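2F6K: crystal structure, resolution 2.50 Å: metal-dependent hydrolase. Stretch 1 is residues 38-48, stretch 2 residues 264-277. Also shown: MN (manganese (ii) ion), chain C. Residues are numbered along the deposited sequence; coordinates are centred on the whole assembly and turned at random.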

ATOM      1  N   GLN A  38      -7.007 -15.701  36.572  1.00 31.76           N
ATOM      2  CA  GLN A  38      -6.374 -16.867  37.192  1.00 34.55           C
ATOM      3  C   GLN A  38      -5.216 -17.501  36.405  1.00 35.32           C
ATOM      4  O   GLN A  38      -4.290 -18.083  36.995  1.00 37.82           O
ATOM      5  CB  GLN A  38      -7.405 -17.952  37.470  1.00 36.21           C
ATOM      6  CG  GLN A  38      -8.418 -17.587  38.517  1.00 39.53           C
ATOM      7  CD  GLN A  38      -7.805 -17.097  39.829  1.00 41.05           C
ATOM      8  OE1 GLN A  38      -6.835 -17.655  40.349  1.00 37.97           O
ATOM      9  NE2 GLN A  38      -8.399 -16.054  40.377  1.00 41.53           N
ATOM     10  N   LEU A  39      -5.272 -17.414  35.077  1.00 34.73           N
ATOM     11  CA  LEU A  39      -4.210 -17.982  34.256  1.00 31.06           C
ATOM     12  C   LEU A  39      -2.932 -17.199  34.519  1.00 31.30           C
ATOM     13  O   LEU A  39      -1.878 -17.783  34.740  1.00 33.60           O
ATOM     14  CB  LEU A  39      -4.550 -17.906  32.769  1.00 30.46           C
ATOM     15  CG  LEU A  39      -3.579 -18.650  31.853  1.00 29.66           C
ATOM     16  CD1 LEU A  39      -3.684 -20.157  32.085  1.00 26.69           C
ATOM     17  CD2 LEU A  39      -3.912 -18.277  30.426  1.00 23.29           C
ATOM     18  N   THR A  40      -3.015 -15.873  34.507  1.00 28.51           N
ATOM     19  CA  THR A  40      -1.838 -15.050  34.762  1.00 27.51           C
ATOM     20  C   THR A  40      -1.300 -15.303  36.179  1.00 29.71           C
ATOM     21  O   THR A  40      -0.100 -15.513  36.396  1.00 22.14           O
ATOM     22  CB  THR A  40      -2.181 -13.548  34.642  1.00 28.70           C
ATOM     23  OG1 THR A  40      -2.541 -13.244  33.290  1.00 28.94           O
ATOM     24  CG2 THR A  40      -0.995 -12.682  35.079  1.00 25.15           C
ATOM     25  N   LEU A  41      -2.206 -15.261  37.149  1.00 30.25           N
ATOM     26  CA  LEU A  41      -1.836 -15.478  38.535  1.00 33.22           C
ATOM     27  C   LEU A  41      -1.176 -16.845  38.781  1.00 35.59           C
ATOM     28  O   LEU A  41      -0.175 -16.938  39.497  1.00 36.79           O
ATOM     29  CB  LEU A  41      -3.070 -15.307  39.429  1.00 31.77           C
ATOM     30  CG  LEU A  41      -3.586 -13.869  39.567  1.00 31.90           C
ATOM     31  CD1 LEU A  41      -4.988 -13.870  40.185  1.00 29.07           C
ATOM     32  CD2 LEU A  41      -2.603 -13.054  40.413  1.00 28.99           C
ATOM     33  N   ASN A  42      -1.732 -17.903  38.203  1.00 36.95           N
ATOM     34  CA  ASN A  42      -1.151 -19.231  38.373  1.00 37.13           C
ATOM     35  C   ASN A  42       0.215 -19.284  37.662  1.00 37.78           C
ATOM     36  O   ASN A  42       1.149 -19.950  38.129  1.00 38.03           O
ATOM     37  CB  ASN A  42      -2.093 -20.293  37.805  1.00 41.50           C
ATOM     38  CG  ASN A  42      -1.684 -21.695  38.188  1.00 42.58           C
ATOM     39  OD1 ASN A  42      -1.808 -22.077  39.343  1.00 48.05           O
ATOM     40  ND2 ASN A  42      -1.186 -22.469  37.223  1.00 37.83           N
ATOM     41  N   PHE A  43       0.340 -18.584  36.533  1.00 35.13           N
ATOM     42  CA  PHE A  43       1.621 -18.557  35.827  1.00 34.07           C
ATOM     43  C   PHE A  43       2.660 -17.872  36.718  1.00 34.77           C
ATOM     44  O   PHE A  43       3.832 -18.267  36.756  1.00 35.14           O
ATOM     45  CB  PHE A  43       1.520 -17.782  34.515  1.00 32.92           C
ATOM     46  CG  PHE A  43       2.832 -17.667  33.776  1.00 31.90           C
ATOM     47  CD1 PHE A  43       3.324 -18.739  33.027  1.00 34.00           C
ATOM     48  CD2 PHE A  43       3.570 -16.484  33.812  1.00 32.13           C
ATOM     49  CE1 PHE A  43       4.534 -18.630  32.319  1.00 33.68           C
ATOM     50  CE2 PHE A  43       4.780 -16.362  33.110  1.00 31.60           C
ATOM     51  CZ  PHE A  43       5.260 -17.438  32.362  1.00 33.47           C
HETATM   52  N   MSE A  44       2.224 -16.836  37.426  1.00 34.82           N
HETATM   53  CA  MSE A  44       3.105 -16.086  38.315  1.00 36.29           C
HETATM   54  C   MSE A  44       3.616 -16.946  39.465  1.00 35.49           C
HETATM   55  O   MSE A  44       4.801 -16.892  39.797  1.00 35.08           O
HETATM   56  CB  MSE A  44       2.376 -14.854  38.851  1.00 36.77           C
HETATM   57  CG  MSE A  44       2.206 -13.758  37.813  1.00 38.20           C
HETATM   58 SE   MSE A  44       1.046 -12.329  38.417  1.00 48.52          SE
HETATM   59  CE  MSE A  44       2.223 -11.545  39.748  1.00 43.81           C
ATOM     60  N   ARG A  45       2.734 -17.733  40.079  1.00 34.81           N
ATOM     61  CA  ARG A  45       3.167 -18.604  41.172  1.00 35.64           C
ATOM     62  C   ARG A  45       4.158 -19.649  40.656  1.00 36.43           C
ATOM     63  O   ARG A  45       5.192 -19.901  41.280  1.00 35.37           O
ATOM     64  CB  ARG A  45       1.973 -19.313  41.819  1.00 35.69           C
ATOM     65  CG  ARG A  45       0.993 -18.386  42.521  1.00 40.13           C
ATOM     66  CD  ARG A  45      -0.129 -19.170  43.194  1.00 45.25           C
ATOM     67  NE  ARG A  45      -1.452 -18.762  42.726  1.00 50.99           N
ATOM     68  CZ  ARG A  45      -2.201 -19.485  41.903  1.00 53.13           C
ATOM     69  NH1 ARG A  45      -1.759 -20.650  41.466  1.00 43.44           N
ATOM     70  NH2 ARG A  45      -3.378 -19.036  41.498  1.00 58.27           N
ATOM     71  N   ASP A  46       3.850 -20.239  39.504  1.00 37.46           N
ATOM     72  CA  ASP A  46       4.709 -21.267  38.918  1.00 38.29           C
ATOM     73  C   ASP A  46       6.038 -20.774  38.356  1.00 37.60           C
ATOM     74  O   ASP A  46       6.905 -21.583  38.037  1.00 36.98           O
ATOM     75  CB  ASP A  46       3.962 -22.020  37.815  1.00 36.12           C
ATOM     76  CG  ASP A  46       2.736 -22.748  38.330  1.00 41.52           C
ATOM     77  OD1 ASP A  46       2.683 -23.069  39.540  1.00 42.43           O
ATOM     78  OD2 ASP A  46       1.828 -23.013  37.516  1.00 43.48           O
ATOM     79  N   ASN A  47       6.208 -19.460  38.230  1.00 38.06           N
ATOM     80  CA  ASN A  47       7.448 -18.927  37.670  1.00 35.67           C
ATOM     81  C   ASN A  47       8.141 -17.867  38.513  1.00 36.13           C
ATOM     82  O   ASN A  47       8.920 -17.064  37.999  1.00 37.46           O
ATOM     83  CB  ASN A  47       7.173 -18.391  36.272  1.00 37.38           C
ATOM     84  CG  ASN A  47       6.845 -19.499  35.293  1.00 40.55           C
ATOM     85  OD1 ASN A  47       7.740 -20.193  34.808  1.00 36.95           O
ATOM     86  ND2 ASN A  47       5.556 -19.687  35.016  1.00 34.42           N
ATOM     87  N   ASP A  48       7.858 -17.878  39.812  1.00 34.09           N
ATOM     88  CA  ASP A  48       8.458 -16.942  40.752  1.00 35.30           C
ATOM     89  C   ASP A  48       8.317 -15.470  40.337  1.00 35.25           C
ATOM     90  O   ASP A  48       9.279 -14.690  40.364  1.00 33.47           O
ATOM     91  CB  ASP A  48       9.933 -17.306  40.967  1.00 36.36           C
ATOM     92  CG  ASP A  48      10.529 -16.644  42.205  1.00 41.22           C
ATOM     93  OD1 ASP A  48       9.811 -16.532  43.225  1.00 41.18           O
ATOM     94  OD2 ASP A  48      11.719 -16.247  42.163  1.00 46.12           O
ATOM     95  N   GLY A 264      10.218  -9.412  30.794  1.00 32.57           N
ATOM     96  CA  GLY A 264       8.895  -9.496  30.191  1.00 30.87           C
ATOM     97  C   GLY A 264       8.633 -10.934  29.755  1.00 33.09           C
ATOM     98  O   GLY A 264       9.541 -11.604  29.258  1.00 31.45           O
ATOM     99  N   SER A 265       7.407 -11.425  29.931  1.00 31.91           N
ATOM    100  CA  SER A 265       7.102 -12.803  29.540  1.00 34.04           C
ATOM    101  C   SER A 265       6.254 -12.895  28.269  1.00 33.75           C
ATOM    102  O   SER A 265       6.372 -13.850  27.501  1.00 33.62           O
ATOM    103  CB  SER A 265       6.392 -13.539  30.679  1.00 30.73           C
ATOM    104  OG  SER A 265       5.068 -13.079  30.823  1.00 30.43           O
ATOM    105  N   ASP A 266       5.404 -11.896  28.069  1.00 33.03           N
ATOM    106  CA  ASP A 266       4.520 -11.802  26.911  1.00 33.31           C
ATOM    107  C   ASP A 266       3.401 -12.832  26.879  1.00 32.79           C
ATOM    108  O   ASP A 266       2.923 -13.182  25.802  1.00 34.18           O
ATOM    109  CB  ASP A 266       5.314 -11.899  25.605  1.00 34.95           C
ATOM    110  CG  ASP A 266       4.704 -11.067  24.491  1.00 37.73           C
ATOM    111  OD1 ASP A 266       3.584 -10.542  24.674  1.00 38.81           O
ATOM    112  OD2 ASP A 266       5.348 -10.935  23.433  1.00 39.36           O
ATOM    113  N   ILE A 267       2.988 -13.326  28.045  1.00 30.10           N
ATOM    114  CA  ILE A 267       1.892 -14.287  28.103  1.00 27.53           C
ATOM    115  C   ILE A 267       0.620 -13.449  27.988  1.00 27.97           C
ATOM    116  O   ILE A 267       0.618 -12.278  28.364  1.00 28.01           O
ATOM    117  CB  ILE A 267       1.842 -15.047  29.449  1.00 28.22           C
ATOM    118  CG1 ILE A 267       1.650 -14.050  30.597  1.00 29.81           C
ATOM    119  CG2 ILE A 267       3.100 -15.866  29.643  1.00 26.30           C
ATOM    120  CD1 ILE A 267       1.295 -14.693  31.929  1.00 26.17           C
ATOM    121  N   PRO A 268      -0.484 -14.042  27.500  1.00 27.41           N
ATOM    122  CA  PRO A 268      -0.571 -15.434  27.064  1.00 28.64           C
ATOM    123  C   PRO A 268      -0.387 -15.610  25.558  1.00 30.02           C
ATOM    124  O   PRO A 268      -0.616 -16.696  25.024  1.00 31.87           O
ATOM    125  CB  PRO A 268      -1.961 -15.836  27.532  1.00 29.70           C
ATOM    126  CG  PRO A 268      -2.747 -14.608  27.227  1.00 29.16           C
ATOM    127  CD  PRO A 268      -1.834 -13.476  27.685  1.00 27.20           C
ATOM    128  N   TYR A 269       0.031 -14.551  24.871  1.00 28.41           N
ATOM    129  CA  TYR A 269       0.227 -14.640  23.430  1.00 27.87           C
ATOM    130  C   TYR A 269       1.352 -15.609  23.128  1.00 28.35           C
ATOM    131  O   TYR A 269       1.285 -16.363  22.158  1.00 31.19           O
ATOM    132  CB  TYR A 269       0.476 -13.254  22.846  1.00 21.96           C
ATOM    133  CG  TYR A 269      -0.785 -12.422  22.882  1.00 24.63           C
ATOM    134  CD1 TYR A 269      -1.614 -12.320  21.762  1.00 21.51           C
ATOM    135  CD2 TYR A 269      -1.192 -11.792  24.069  1.00 21.56           C
ATOM    136  CE1 TYR A 269      -2.823 -11.612  21.823  1.00 20.94           C
ATOM    137  CE2 TYR A 269      -2.388 -11.088  24.139  1.00 19.99           C
ATOM    138  CZ  TYR A 269      -3.198 -11.002  23.018  1.00 22.52           C
ATOM    139  OH  TYR A 269      -4.381 -10.317  23.108  1.00 22.86           O
ATOM    140  N   THR A 270       2.392 -15.582  23.952  1.00 28.95           N
ATOM    141  CA  THR A 270       3.475 -16.541  23.807  1.00 27.59           C
ATOM    142  C   THR A 270       2.964 -17.663  24.718  1.00 29.80           C
ATOM    143  O   THR A 270       2.605 -17.406  25.871  1.00 29.36           O
ATOM    144  CB  THR A 270       4.809 -16.016  24.377  1.00 28.12           C
ATOM    145  OG1 THR A 270       5.283 -14.924  23.578  1.00 28.35           O
ATOM    146  CG2 THR A 270       5.857 -17.136  24.397  1.00 21.89           C
ATOM    147  N   PRO A 271       2.890 -18.907  24.206  1.00 28.98           N
ATOM    148  CA  PRO A 271       2.409 -20.035  25.014  1.00 27.54           C
ATOM    149  C   PRO A 271       3.086 -20.047  26.379  1.00 30.02           C
ATOM    150  O   PRO A 271       4.291 -19.810  26.485  1.00 30.91           O
ATOM    151  CB  PRO A 271       2.799 -21.251  24.179  1.00 26.75           C
ATOM    152  CG  PRO A 271       2.704 -20.748  22.786  1.00 28.36           C
ATOM    153  CD  PRO A 271       3.330 -19.362  22.876  1.00 29.53           C
ATOM    154  N   LEU A 272       2.321 -20.331  27.424  1.00 28.46           N
ATOM    155  CA  LEU A 272       2.886 -20.358  28.760  1.00 31.29           C
ATOM    156  C   LEU A 272       4.149 -21.217  28.909  1.00 34.68           C
ATOM    157  O   LEU A 272       5.097 -20.808  29.583  1.00 37.16           O
ATOM    158  CB  LEU A 272       1.820 -20.793  29.761  1.00 30.08           C
ATOM    159  CG  LEU A 272       1.017 -19.640  30.384  1.00 30.80           C
ATOM    160  CD1 LEU A 272       0.292 -18.846  29.295  1.00 32.49           C
ATOM    161  CD2 LEU A 272       0.029 -20.204  31.418  1.00 31.57           C
ATOM    162  N   ASP A 273       4.175 -22.395  28.292  1.00 33.81           N
ATOM    163  CA  ASP A 273       5.357 -23.245  28.387  1.00 32.65           C
ATOM    164  C   ASP A 273       6.550 -22.605  27.692  1.00 29.26           C
ATOM    165  O   ASP A 273       7.684 -22.727  28.149  1.00 27.93           O
ATOM    166  CB  ASP A 273       5.092 -24.620  27.771  1.00 38.57           C
ATOM    167  CG  ASP A 273       4.206 -25.482  28.642  1.00 50.16           C
ATOM    168  OD1 ASP A 273       4.584 -25.734  29.813  1.00 58.89           O
ATOM    169  OD2 ASP A 273       3.132 -25.909  28.160  1.00 56.06           O
ATOM    170  N   GLY A 274       6.297 -21.924  26.584  1.00 28.37           N
ATOM    171  CA  GLY A 274       7.380 -21.283  25.865  1.00 28.67           C
ATOM    172  C   GLY A 274       7.911 -20.089  26.643  1.00 32.74           C
ATOM    173  O   GLY A 274       9.100 -19.779  26.603  1.00 31.81           O
ATOM    174  N   SER A 275       7.029 -19.414  27.368  1.00 32.52           N
ATOM    175  CA  SER A 275       7.453 -18.258  28.140  1.00 34.26           C
ATOM    176  C   SER A 275       8.269 -18.708  29.356  1.00 35.04           C
ATOM    177  O   SER A 275       9.270 -18.075  29.713  1.00 35.47           O
ATOM    178  CB  SER A 275       6.238 -17.446  28.581  1.00 36.11           C
ATOM    179  OG  SER A 275       6.647 -16.192  29.095  1.00 37.92           O
ATOM    180  N   ARG A 276       7.837 -19.801  29.981  1.00 32.06           N
ATOM    181  CA  ARG A 276       8.532 -20.361  31.133  1.00 31.34           C
ATOM    182  C   ARG A 276       9.936 -20.765  30.690  1.00 32.25           C
ATOM    183  O   ARG A 276      10.905 -20.597  31.424  1.00 31.22           O
ATOM    184  CB  ARG A 276       7.789 -21.590  31.659  1.00 31.79           C
ATOM    185  CG  ARG A 276       8.557 -22.382  32.708  1.00 35.92           C
ATOM    186  CD  ARG A 276       7.837 -23.675  33.067  1.00 38.05           C
ATOM    187  NE  ARG A 276       8.527 -24.446  34.102  1.00 41.34           N
ATOM    188  CZ  ARG A 276       8.638 -24.065  35.374  1.00 42.33           C
ATOM    189  NH1 ARG A 276       8.108 -22.916  35.775  1.00 41.31           N
ATOM    190  NH2 ARG A 276       9.266 -24.839  36.252  1.00 42.15           N
ATOM    191  N   GLN A 277      10.048 -21.290  29.478  1.00 32.83           N
ATOM    192  CA  GLN A 277      11.348 -21.700  28.985  1.00 35.49           C
ATOM    193  C   GLN A 277      12.220 -20.485  28.696  1.00 31.98           C
ATOM    194  O   GLN A 277      13.433 -20.518  28.925  1.00 29.25           O
ATOM    195  CB  GLN A 277      11.210 -22.540  27.718  1.00 39.37           C
ATOM    196  CG  GLN A 277      12.556 -22.927  27.124  1.00 51.03           C
ATOM    197  CD  GLN A 277      12.457 -23.371  25.674  1.00 60.64           C
ATOM    198  OE1 GLN A 277      12.032 -22.604  24.802  1.00 63.13           O
ATOM    199  NE2 GLN A 277      12.850 -24.615  25.406  1.00 62.87           N
TER
HETATM  200 MN    MN C 402       3.073  -8.399  23.727  1.00 26.54          MN
HETATM  201  O   HOH W   1       4.263  -8.988  22.119  1.00 19.83           O
HETATM  202  O   HOH W   2       1.345  -9.452  22.624  1.00 34.63           O

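This is a mainly apolar contact, centred on the ring of Phe-43 and closed at one end by two hydrogen bonds from Arg-276. It buries 457 Å² over both sides. The helix of stretch 1 meets a loop and the first turns of the helix in stretch 2. The two helix axes run at 32° to each other and come no closer than 11.5 Å, so side chains fill the space between them.

Phe-43 has the largest covered area in the contact. Its CA-to-CB bond points toward stretch 2, and chi1 is t. Ile-267 covers one face of the ring. Its CG2 lies 3.9 Å from the centroid of the Phe-43 ring, 16° off the ring normal, which makes a CH-pi contact. Ile-267 CD1 also packs against Phe-43 CD2 at 3.5 Å and reaches back to Thr-40 CA at 4.2 Å. At the ring edge, Phe-43 CE1 is 3.5 Å from Leu-272 O. Leu-272 O is not left unpaired, because it accepts the helical hydrogen bond from Arg-276 N at 2.9 Å. The side chain of Leu-272 adds apolar packing, with its CG 3.6 Å from Phe-43 CD1.

Two serines also border the ring. Ser-275 OG is 3.8 Å from Phe-43 CZ, and Ser-265 OG is 4.0 Å from Phe-43 CE2. The serines also tie stretch 2 together: Ser-275 OG donates to Ser-265 O at 2.8 Å. The loop and the helix start are thus linked beside the aromatic ring.

Leu-39 lies one helical turn before Phe-43 and extends the apolar patch. Its CD1 meets Leu-272 CD2 at 3.8 Å. Its CD2 approaches Pro-268 CB more loosely, at 4.3 Å. The peptide bond before Pro-268 is cis.

The polar end is built on one nitrogen. Arg-276 NH1 donates to Asp-46 O at 2.9 Å, and a weak hydrogen bond joins the same NH1 to Asn-47 OD1, also at 2.9 Å. Both acceptors lie near the guanidinium plane, at its edge. The CA-to-CB bond of Arg-276 points sideways, but chi1, chi2 and chi3 are all t. The extended chain brings its end to stretch 1. The partner in Asp-46 is its backbone oxygen, so this hydrogen bond does not involve the carboxylate. Asn-47 is held from its own side as well, since its ND2 donates to Phe-43 O at 2.8 Å.

Asp-266 takes no part in the contact. It binds the manganese ion through OD1 at 2.4 Å.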